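Local coordinates for okadaic acid binding protein 2-alpha (PDB 4WRI), which binds the polyether cytotoxin okadaic acid and is implicated in the accumulation of that toxin by the sponge Halichondria okadai, at residues Ala11-Lys16 / Asn92-Ile97; Asn70-Gly75 / Tyr82-Ser87; Pro100-Ser105 / Phe171-Gln176. One frame throughout, in Å; residues are numbered along the deposited sequence.

Contact 1: residues Ala11-Lys16 / Asn92-Ile97; sequences AHWCRK and NAWLLI
Helical backbone bonds run through both segments, R15 N to A11 O on one side and I97 N to A93 O on the other, each at 3.0 Å, and they set W13 of helix 11-27 against A93, W94 and I97 of segment 92-97. No hydrogen bond crosses between the segments; the first supplies one large indole, and the second meets it with the A93-W94 backbone and the side chains of A93, W94 and I97.

With CG anti to the backbone N (chi1 -178°), the W13 indole stands out from its helix and reaches the neighbouring backbone. Its far corner, CH2, makes the closest approach, lying 3.3 Å from N of W94, while C of A93 sits at the ring edge, near its plane, 3.7 Å from CH2. A93 contributes its methyl as well, CB to W13 CH2 being 3.9 Å.

CE3 of W94 lies 3.8 Å above one face of the W13 ring, offset toward the rim. The six-membered rings form an edge-to-face pair, W94 giving the edge, with planes 67° apart and centroids separated by 5.1 Å. Further along the indole, CD1 of I97 approaches obliquely, 3.7 Å from both NE1 and CZ2 of W13.

The buried W13 NE1 is satisfied by the carbonyl O of F173, so the ring is fixed at its polar corner as well as by packing. V90 of helix 86-96 also lies against W13, and I97 continues onto F102 of helix 102-105. W13 therefore bridges from helix 11-27 to helix 86-96 and, through its NE1, to the end of helix 169-174.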
loop_
_atom_site.group_PDB
_atom_site.type_symbol
_atom_site.label_atom_id
_atom_site.label_comp_id
_atom_site.label_asym_id
_atom_site.label_seq_id
_atom_site.Cartn_x
_atom_site.Cartn_y
_atom_site.Cartn_z
ATOM N N ALA A 11 -9.844 3.685 -15.930
ATOM C CA ALA A 11 -10.739 4.015 -14.839
ATOM C C ALA A 11 -10.536 3.044 -13.680
ATOM O O ALA A 11 -10.625 3.433 -12.509
ATOM C CB ALA A 11 -12.192 3.983 -15.307
ATOM N N HIS A 12 -10.273 1.788 -14.011
ATOM C CA HIS A 12 -10.088 0.782 -12.981
ATOM C C HIS A 12 -8.828 1.066 -12.177
ATOM O O HIS A 12 -8.837 0.950 -10.951
ATOM C CB HIS A 12 -10.000 -0.610 -13.597
ATOM C CG HIS A 12 -9.750 -1.680 -12.583
ATOM N ND1 HIS A 12 -10.668 -2.003 -11.611
ATOM C CD2 HIS A 12 -8.675 -2.476 -12.378
ATOM C CE1 HIS A 12 -10.171 -2.962 -10.851
ATOM N NE2 HIS A 12 -8.972 -3.273 -11.302
ATOM N N TRP A 13 -7.746 1.419 -12.846
ATOM C CA TRP A 13 -6.524 1.749 -12.124
ATOM C C TRP A 13 -6.744 2.958 -11.232
ATOM O O TRP A 13 -6.270 2.989 -10.081
ATOM C CB TRP A 13 -5.364 1.944 -13.078
ATOM C CG TRP A 13 -4.064 2.250 -12.409
ATOM C CD1 TRP A 13 -3.107 1.348 -12.026
ATOM C CD2 TRP A 13 -3.554 3.544 -12.066
ATOM N NE1 TRP A 13 -2.045 1.996 -11.443
ATOM C CE2 TRP A 13 -2.300 3.347 -11.453
ATOM C CE3 TRP A 13 -4.056 4.842 -12.170
ATOM C CZ2 TRP A 13 -1.519 4.409 -10.993
ATOM C CZ3 TRP A 13 -3.287 5.881 -11.702
ATOM C CH2 TRP A 13 -2.043 5.667 -11.124
ATOM N N CYS A 14 -7.466 3.965 -11.704
ATOM C CA CYS A 14 -7.717 5.107 -10.833
ATOM C C CYS A 14 -8.500 4.735 -9.593
ATOM O O CYS A 14 -8.261 5.287 -8.511
ATOM C CB CYS A 14 -8.429 6.225 -11.586
ATOM S SG CYS A 14 -7.395 6.953 -12.891
ATOM N N ARG A 15 -9.441 3.807 -9.736
ATOM C CA ARG A 15 -10.189 3.294 -8.615
ATOM C C ARG A 15 -9.264 2.591 -7.636
ATOM O O ARG A 15 -9.418 2.744 -6.425
ATOM C CB ARG A 15 -11.243 2.305 -9.106
ATOM C CG ARG A 15 -12.193 1.840 -8.027
ATOM C CD ARG A 15 -13.224 0.886 -8.603
ATOM N NE ARG A 15 -14.122 0.405 -7.573
ATOM C CZ ARG A 15 -14.873 -0.688 -7.690
ATOM N NH1 ARG A 15 -14.831 -1.395 -8.808
ATOM N NH2 ARG A 15 -15.655 -1.073 -6.695
ATOM N N LYS A 16 -8.324 1.811 -8.151
ATOM C CA LYS A 16 -7.346 1.200 -7.259
ATOM C C LYS A 16 -6.551 2.288 -6.502
ATOM O O LYS A 16 -6.316 2.147 -5.279
ATOM C CB LYS A 16 -6.418 0.251 -8.020
ATOM C CG LYS A 16 -7.091 -1.034 -8.490
ATOM C CD LYS A 16 -6.093 -2.009 -9.109
ATOM C CE LYS A 16 -5.437 -1.488 -10.391
ATOM N NZ LYS A 16 -4.464 -2.492 -10.943
ATOM N N ASN A 92 -0.316 11.696 -9.444
ATOM C CA ASN A 92 1.084 11.566 -9.035
ATOM C C ASN A 92 1.517 10.101 -9.059
ATOM O O ASN A 92 2.648 9.781 -9.460
ATOM C CB ASN A 92 1.313 12.131 -7.627
ATOM C CG ASN A 92 1.223 13.643 -7.585
ATOM O OD1 ASN A 92 1.012 14.281 -8.617
ATOM N ND2 ASN A 92 1.386 14.228 -6.421
ATOM N N ALA A 93 0.621 9.213 -8.635
ATOM C CA ALA A 93 0.907 7.777 -8.671
ATOM C C ALA A 93 1.082 7.314 -10.108
ATOM O O ALA A 93 1.870 6.416 -10.386
ATOM C CB ALA A 93 -0.205 7.003 -7.993
ATOM N N TRP A 94 0.356 7.937 -11.028
ATOM C CA TRP A 94 0.505 7.578 -12.439
ATOM C C TRP A 94 1.929 7.861 -12.921
ATOM O O TRP A 94 2.542 7.026 -13.594
ATOM C CB TRP A 94 -0.539 8.314 -13.269
ATOM C CG TRP A 94 -0.548 7.986 -14.739
ATOM C CD1 TRP A 94 -0.360 8.863 -15.767
ATOM C CD2 TRP A 94 -0.753 6.697 -15.342
ATOM N NE1 TRP A 94 -0.452 8.204 -16.966
ATOM C CE2 TRP A 94 -0.688 6.875 -16.740
ATOM C CE3 TRP A 94 -0.995 5.414 -14.838
ATOM C CZ2 TRP A 94 -0.855 5.818 -17.648
ATOM C CZ3 TRP A 94 -1.153 4.351 -15.747
ATOM C CH2 TRP A 94 -1.090 4.569 -17.132
ATOM N N LEU A 95 2.459 9.033 -12.573
ATOM C CA LEU A 95 3.844 9.342 -12.904
ATOM C C LEU A 95 4.793 8.403 -12.168
ATOM O O LEU A 95 5.773 7.921 -12.739
ATOM C CB LEU A 95 4.180 10.798 -12.571
ATOM C CG LEU A 95 3.939 11.817 -13.698
ATOM C CD1 LEU A 95 2.506 11.792 -14.199
ATOM C CD2 LEU A 95 4.336 13.226 -13.252
ATOM N N LEU A 96 4.483 8.111 -10.905
ATOM C CA LEU A 96 5.382 7.324 -10.066
ATOM C C LEU A 96 5.596 5.906 -10.607
ATOM O O LEU A 96 6.726 5.392 -10.592
ATOM C CB LEU A 96 4.847 7.253 -8.636
ATOM C CG LEU A 96 5.699 6.533 -7.597
ATOM C CD1 LEU A 96 6.975 7.304 -7.328
ATOM C CD2 LEU A 96 4.897 6.348 -6.318
ATOM N N ILE A 97 4.535 5.275 -11.098
ATOM C CA ILE A 97 4.662 3.880 -11.509
ATOM C C ILE A 97 5.407 3.779 -12.838
ATOM O O ILE A 97 5.752 2.672 -13.265
ATOM C CB ILE A 97 3.301 3.135 -11.592
ATOM C CG1 ILE A 97 2.437 3.673 -12.730
ATOM C CG2 ILE A 97 2.565 3.167 -10.243
ATOM C CD1 ILE A 97 1.216 2.846 -12.983
#

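Contact 2: residues Asn70-Gly75 / Tyr82-Ser87; sequences NHCNLG and YRLTES
The link from helix 61-72 to strand 84-85 turns back on itself here, bringing C72 and N73 against Y82 and L84. The helix is only weakly bonded at its end, with a wider pi-type turn over 70-72, and no hydrogen bond joins the two segments. C72 and L84 have the nearest CA atoms across the segments, 8.1 Å apart.

The L84 side chain reaches across that separation. Its CG is anti to the backbone N (chi1 178°), and its CD2 reaches CB of C72 at 3.7 Å and the carbonyl O of C72 at the same distance. The other methyl, CD1, borders the amide end of N73. That amide also runs past the CE2 side of the Y82 ring, its plane turned 72° from the ring's. W68, from helix 61-72, packs on N73, Y82 and L84 alike.

Past the contact, T85 is the N-cap residue of helix 86-96, its hydroxyl making a weak bond to Q88 N. The L84 backbone pairs with V34 in a short antiparallel sheet between strands 33-34 and 84-85. Two short strands joined this way, each in a loop between helices, are consistent with a paired EF-hand-like fold.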
loop_
_atom_site.group_PDB
_atom_site.type_symbol
_atom_site.label_atom_id
_atom_site.label_comp_id
_atom_site.label_asym_id
_atom_site.label_seq_id
_atom_site.Cartn_x
_atom_site.Cartn_y
_atom_site.Cartn_z
ATOM N N ASN A 70 8.671 11.322 -1.270
ATOM C CA ASN A 70 9.023 10.491 -2.422
ATOM C C ASN A 70 7.878 9.747 -3.097
ATOM O O ASN A 70 7.837 9.639 -4.323
ATOM C CB ASN A 70 10.125 9.489 -2.043
ATOM C CG ASN A 70 11.443 10.161 -1.735
ATOM O OD1 ASN A 70 11.787 11.185 -2.321
ATOM N ND2 ASN A 70 12.202 9.572 -0.822
ATOM N N HIS A 71 6.954 9.212 -2.309
ATOM C CA HIS A 71 5.840 8.451 -2.877
ATOM C C HIS A 71 4.698 9.372 -3.256
ATOM O O HIS A 71 4.191 9.325 -4.389
ATOM C CB HIS A 71 5.334 7.385 -1.893
ATOM C CG HIS A 71 4.157 6.596 -2.393
ATOM N ND1 HIS A 71 4.281 5.371 -3.016
ATOM C CD2 HIS A 71 2.824 6.864 -2.361
ATOM C CE1 HIS A 71 3.080 4.919 -3.345
ATOM N NE2 HIS A 71 2.179 5.816 -2.970
ATOM N N CYS A 72 4.280 10.204 -2.313
ATOM C CA CYS A 72 3.125 11.059 -2.557
ATOM C C CYS A 72 3.393 12.257 -3.446
ATOM O O CYS A 72 2.493 12.690 -4.161
ATOM C CB CYS A 72 2.548 11.552 -1.241
ATOM S SG CYS A 72 1.829 10.256 -0.250
ATOM N N ASN A 73 4.603 12.791 -3.387
ATOM C CA ASN A 73 4.905 14.072 -4.022
ATOM C C ASN A 73 6.082 14.013 -4.971
ATOM O O ASN A 73 6.703 15.047 -5.240
ATOM C CB ASN A 73 5.131 15.141 -2.964
ATOM C CG ASN A 73 3.845 15.536 -2.279
ATOM O OD1 ASN A 73 3.637 15.259 -1.092
ATOM N ND2 ASN A 73 2.948 16.151 -3.032
ATOM N N LEU A 74 6.386 12.820 -5.482
ATOM C CA LEU A 74 7.297 12.630 -6.612
ATOM C C LEU A 74 8.715 13.095 -6.336
ATOM O O LEU A 74 9.446 13.451 -7.271
ATOM C CB LEU A 74 6.748 13.308 -7.879
ATOM C CG LEU A 74 5.354 12.819 -8.296
ATOM C CD1 LEU A 74 4.792 13.558 -9.524
ATOM C CD2 LEU A 74 5.403 11.307 -8.525
ATOM N N GLY A 75 9.093 13.112 -5.063
ATOM C CA GLY A 75 10.436 13.482 -4.656
ATOM C C GLY A 75 10.603 14.969 -4.425
ATOM O O GLY A 75 11.694 15.436 -4.095
ATOM N N TYR A 82 1.254 22.142 2.641
ATOM C CA TYR A 82 0.744 21.675 1.342
ATOM C C TYR A 82 -0.320 20.592 1.526
ATOM O O TYR A 82 -0.145 19.666 2.336
ATOM C CB TYR A 82 1.869 21.175 0.460
ATOM C CG TYR A 82 1.418 20.658 -0.887
ATOM C CD1 TYR A 82 1.057 21.531 -1.910
ATOM C CD2 TYR A 82 1.355 19.291 -1.141
ATOM C CE1 TYR A 82 0.642 21.048 -3.130
ATOM C CE2 TYR A 82 0.959 18.814 -2.357
ATOM C CZ TYR A 82 0.597 19.686 -3.350
ATOM O OH TYR A 82 0.207 19.194 -4.575
ATOM N N ARG A 83 -1.425 20.718 0.803
ATOM C CA ARG A 83 -2.545 19.798 0.905
ATOM C C ARG A 83 -2.705 18.963 -0.351
ATOM O O ARG A 83 -3.169 19.473 -1.380
ATOM C CB ARG A 83 -3.832 20.568 1.137
ATOM C CG ARG A 83 -3.782 21.497 2.332
ATOM C CD ARG A 83 -4.907 22.477 2.240
ATOM N NE ARG A 83 -5.152 23.153 3.503
ATOM C CZ ARG A 83 -6.352 23.546 3.914
ATOM N NH1 ARG A 83 -7.425 23.339 3.168
ATOM N NH2 ARG A 83 -6.485 24.126 5.104
ATOM N N LEU A 84 -2.373 17.679 -0.279
ATOM C CA LEU A 84 -2.434 16.808 -1.451
ATOM C C LEU A 84 -3.825 16.199 -1.556
ATOM O O LEU A 84 -4.272 15.485 -0.660
ATOM C CB LEU A 84 -1.384 15.707 -1.336
ATOM C CG LEU A 84 -1.363 14.691 -2.472
ATOM C CD1 LEU A 84 -0.854 15.328 -3.769
ATOM C CD2 LEU A 84 -0.477 13.523 -2.050
ATOM N N THR A 85 -4.524 16.485 -2.651
ATOM C CA THR A 85 -5.887 15.985 -2.803
ATOM C C THR A 85 -5.937 14.562 -3.348
ATOM O O THR A 85 -4.974 14.093 -3.939
ATOM C CB THR A 85 -6.727 16.875 -3.744
ATOM O OG1 THR A 85 -6.191 16.821 -5.080
ATOM C CG2 THR A 85 -6.754 18.318 -3.251
ATOM N N GLU A 86 -7.088 13.913 -3.202
ATOM C CA GLU A 86 -7.253 12.558 -3.723
ATOM C C GLU A 86 -6.946 12.458 -5.219
ATOM O O GLU A 86 -6.180 11.598 -5.641
ATOM C CB GLU A 86 -8.674 12.068 -3.467
ATOM C CG GLU A 86 -8.969 10.676 -3.997
ATOM C CD GLU A 86 -10.445 10.385 -3.928
ATOM O OE1 GLU A 86 -11.121 10.430 -4.972
ATOM O OE2 GLU A 86 -10.955 10.127 -2.815
ATOM N N SER A 87 -7.507 13.360 -6.020
ATOM C CA SER A 87 -7.314 13.231 -7.465
ATOM C C SER A 87 -5.874 13.502 -7.839
ATOM O O SER A 87 -5.329 12.915 -8.788
ATOM C CB SER A 87 -8.259 14.167 -8.207
ATOM O OG SER A 87 -7.931 15.519 -7.962
#

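Contact 3: residues Pro100-Ser105 / Phe171-Gln176; sequences PDFEAS and FFFTDQ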
loop_
_atom_site.group_PDB
_atom_site.type_symbol
_atom_site.label_atom_id
_atom_site.label_comp_id
_atom_site.label_asym_id
_atom_site.label_seq_id
_atom_site.Cartn_x
_atom_site.Cartn_y
_atom_site.Cartn_z
ATOM N N PRO A 100 11.610 4.202 -13.392
ATOM C CA PRO A 100 12.410 2.978 -13.512
ATOM C C PRO A 100 12.629 2.266 -12.179
ATOM O O PRO A 100 12.814 1.053 -12.158
ATOM C CB PRO A 100 13.745 3.494 -14.058
ATOM C CG PRO A 100 13.368 4.702 -14.848
ATOM C CD PRO A 100 12.238 5.343 -14.087
ATOM N N ASP A 101 12.608 3.017 -11.086
ATOM C CA ASP A 101 12.875 2.443 -9.771
ATOM C C ASP A 101 11.619 2.164 -8.951
ATOM O O ASP A 101 11.714 1.871 -7.761
ATOM C CB ASP A 101 13.800 3.365 -8.976
ATOM C CG ASP A 101 13.290 4.793 -8.924
ATOM O OD1 ASP A 101 12.360 5.067 -8.134
ATOM O OD2 ASP A 101 13.816 5.643 -9.677
ATOM N N PHE A 102 10.447 2.252 -9.569
ATOM C CA PHE A 102 9.214 2.049 -8.807
ATOM C C PHE A 102 9.129 0.666 -8.159
ATOM O O PHE A 102 8.806 0.552 -6.971
ATOM C CB PHE A 102 7.970 2.286 -9.661
ATOM C CG PHE A 102 6.690 2.003 -8.925
ATOM C CD1 PHE A 102 6.303 2.810 -7.865
ATOM C CD2 PHE A 102 5.887 0.926 -9.277
ATOM C CE1 PHE A 102 5.126 2.554 -7.169
ATOM C CE2 PHE A 102 4.711 0.669 -8.589
ATOM C CZ PHE A 102 4.332 1.487 -7.538
ATOM N N GLU A 103 9.385 -0.381 -8.935
ATOM C CA GLU A 103 9.276 -1.739 -8.413
ATOM C C GLU A 103 10.186 -1.894 -7.196
ATOM O O GLU A 103 9.789 -2.448 -6.173
ATOM C CB GLU A 103 9.616 -2.768 -9.494
ATOM C CG GLU A 103 9.373 -4.205 -9.073
ATOM C CD GLU A 103 9.686 -5.202 -10.174
ATOM O OE1 GLU A 103 9.899 -4.778 -11.331
ATOM O OE2 GLU A 103 9.706 -6.412 -9.874
ATOM N N ALA A 104 11.402 -1.373 -7.293
ATOM C CA ALA A 104 12.354 -1.446 -6.193
ATOM C C ALA A 104 11.880 -0.667 -4.977
ATOM O O ALA A 104 12.129 -1.093 -3.855
ATOM C CB ALA A 104 13.729 -0.950 -6.639
ATOM N N SER A 105 11.192 0.456 -5.188
ATOM C CA SER A 105 10.698 1.259 -4.067
ATOM C C SER A 105 9.615 0.495 -3.298
ATOM O O SER A 105 9.589 0.510 -2.066
ATOM C CB SER A 105 10.185 2.649 -4.519
ATOM O OG SER A 105 8.942 2.584 -5.224
ATOM N N PHE A 171 1.138 -6.137 -9.250
ATOM C CA PHE A 171 -0.053 -6.192 -10.098
ATOM C C PHE A 171 -1.035 -5.093 -9.715
ATOM O O PHE A 171 -1.555 -4.353 -10.564
ATOM C CB PHE A 171 -0.730 -7.563 -9.991
ATOM C CG PHE A 171 -2.066 -7.650 -10.688
ATOM C CD1 PHE A 171 -3.229 -7.196 -10.083
ATOM C CD2 PHE A 171 -2.154 -8.191 -11.971
ATOM C CE1 PHE A 171 -4.460 -7.276 -10.723
ATOM C CE2 PHE A 171 -3.393 -8.280 -12.612
ATOM C CZ PHE A 171 -4.533 -7.815 -11.993
ATOM N N PHE A 172 -1.322 -4.986 -8.429
ATOM C CA PHE A 172 -2.273 -3.992 -7.953
ATOM C C PHE A 172 -1.861 -2.578 -8.381
ATOM O O PHE A 172 -2.696 -1.796 -8.850
ATOM C CB PHE A 172 -2.421 -4.083 -6.429
ATOM C CG PHE A 172 -3.289 -3.012 -5.873
ATOM C CD1 PHE A 172 -4.650 -3.187 -5.783
ATOM C CD2 PHE A 172 -2.740 -1.794 -5.474
ATOM C CE1 PHE A 172 -5.468 -2.167 -5.302
ATOM C CE2 PHE A 172 -3.547 -0.792 -5.011
ATOM C CZ PHE A 172 -4.912 -0.966 -4.918
ATOM N N PHE A 173 -0.588 -2.239 -8.210
ATOM C CA PHE A 173 -0.141 -0.872 -8.480
ATOM C C PHE A 173 0.039 -0.556 -9.955
ATOM O O PHE A 173 0.103 0.607 -10.316
ATOM C CB PHE A 173 1.140 -0.521 -7.701
ATOM C CG PHE A 173 0.868 0.037 -6.329
ATOM C CD1 PHE A 173 0.545 1.381 -6.164
ATOM C CD2 PHE A 173 0.929 -0.782 -5.214
ATOM C CE1 PHE A 173 0.284 1.901 -4.894
ATOM C CE2 PHE A 173 0.653 -0.269 -3.940
ATOM C CZ PHE A 173 0.325 1.068 -3.792
ATOM N N THR A 174 0.077 -1.567 -10.820
ATOM C CA THR A 174 0.404 -1.319 -12.228
ATOM C C THR A 174 -0.597 -1.837 -13.256
ATOM O O THR A 174 -0.713 -1.239 -14.326
ATOM C CB THR A 174 1.784 -1.865 -12.606
ATOM O OG1 THR A 174 1.785 -3.293 -12.487
ATOM C CG2 THR A 174 2.887 -1.262 -11.716
ATOM N N ASP A 175 -1.304 -2.928 -12.980
ATOM C CA ASP A 175 -2.201 -3.484 -13.992
ATOM C C ASP A 175 -3.330 -2.517 -14.364
ATOM O O ASP A 175 -3.862 -1.811 -13.515
ATOM C CB ASP A 175 -2.766 -4.840 -13.530
ATOM C CG ASP A 175 -3.668 -5.458 -14.573
ATOM O OD1 ASP A 175 -3.103 -6.090 -15.499
ATOM O OD2 ASP A 175 -4.890 -5.276 -14.497
ATOM N N GLN A 176 -3.693 -2.494 -15.645
ATOM C CA GLN A 176 -4.693 -1.549 -16.121
ATOM C C GLN A 176 -6.069 -2.141 -16.332
ATOM O O GLN A 176 -7.066 -1.507 -16.027
ATOM C CB GLN A 176 -4.233 -0.920 -17.438
ATOM C CG GLN A 176 -2.980 -0.094 -17.298
ATOM C CD GLN A 176 -3.174 1.062 -16.331
ATOM O OE1 GLN A 176 -3.934 1.987 -16.592
ATOM N NE2 GLN A 176 -2.509 0.997 -15.196
#
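F173 and T174, at the end of helix 169-174, receive the ring of F102 from helix 102-105. At the head of the second segment, F171 uses its carbonyl O twice, accepting from T174 N at 3.2 Å and from D175 N at 2.8 Å as the helix finishes. CB of D175 folds back over the centre of the F171 ring.

F172 follows with its CD2 over one face of the F173 ring, while F173 CD2 lies at the edge of the F172 ring. F172 is also packed against M17 and V20 of helix 11-27.

F173 carries the contact. CZ of F102 is 3.8 Å from CB of F173, which lies near the plane of the F102 ring, at its edge. The rings make an offset edge-to-face pair, F102 offering the edge, with centroids 6.0 Å apart and planes at 64°.

T174 adds its methyl, CG2 standing 4.1 Å from CE2 of F102. OG1 sits between the backbone N and carbonyl carbon (chi1 65°) and bonds back to L170 O, while CG2 meets the F102 ring obliquely.

D175 leaves the helix, its OD2 taking a hydrogen bond from N178 N. Q176 then returns to the helix end: NE2 gives a nearly straight 3.0 Å bond to T174 O, reaching it from above the carbonyl plane.

F173 belongs to the okadaic acid pocket and touches the bound toxin; F102 packs against this pocket residue, consistent with a second-shell role in a site for a polyether toxin.

How the contacts relate
From the N terminus, helix 11-27 opens contact 1, which closes on helix 86-96 with 75 residues between its segments. Contact 2 is nested inside that loop and closes a tight one of its own, with six residues between its segments. Contact 3 follows in series, spanning 65 residues from helix 102-105 to helix 169-174. N92 joins contacts 1 and 2, its ND2 probably hydrogen-bonding to C72 O (2.9 Å). K16 links contacts 1 and 3, NZ probably hydrogen-bonding to D175 O (2.7 Å). Contacts 2 and 3 do not touch directly; contact 1, bonded to both, ties helix 61-72 and the end of helix 169-174 to helices 11-27 and 86-96.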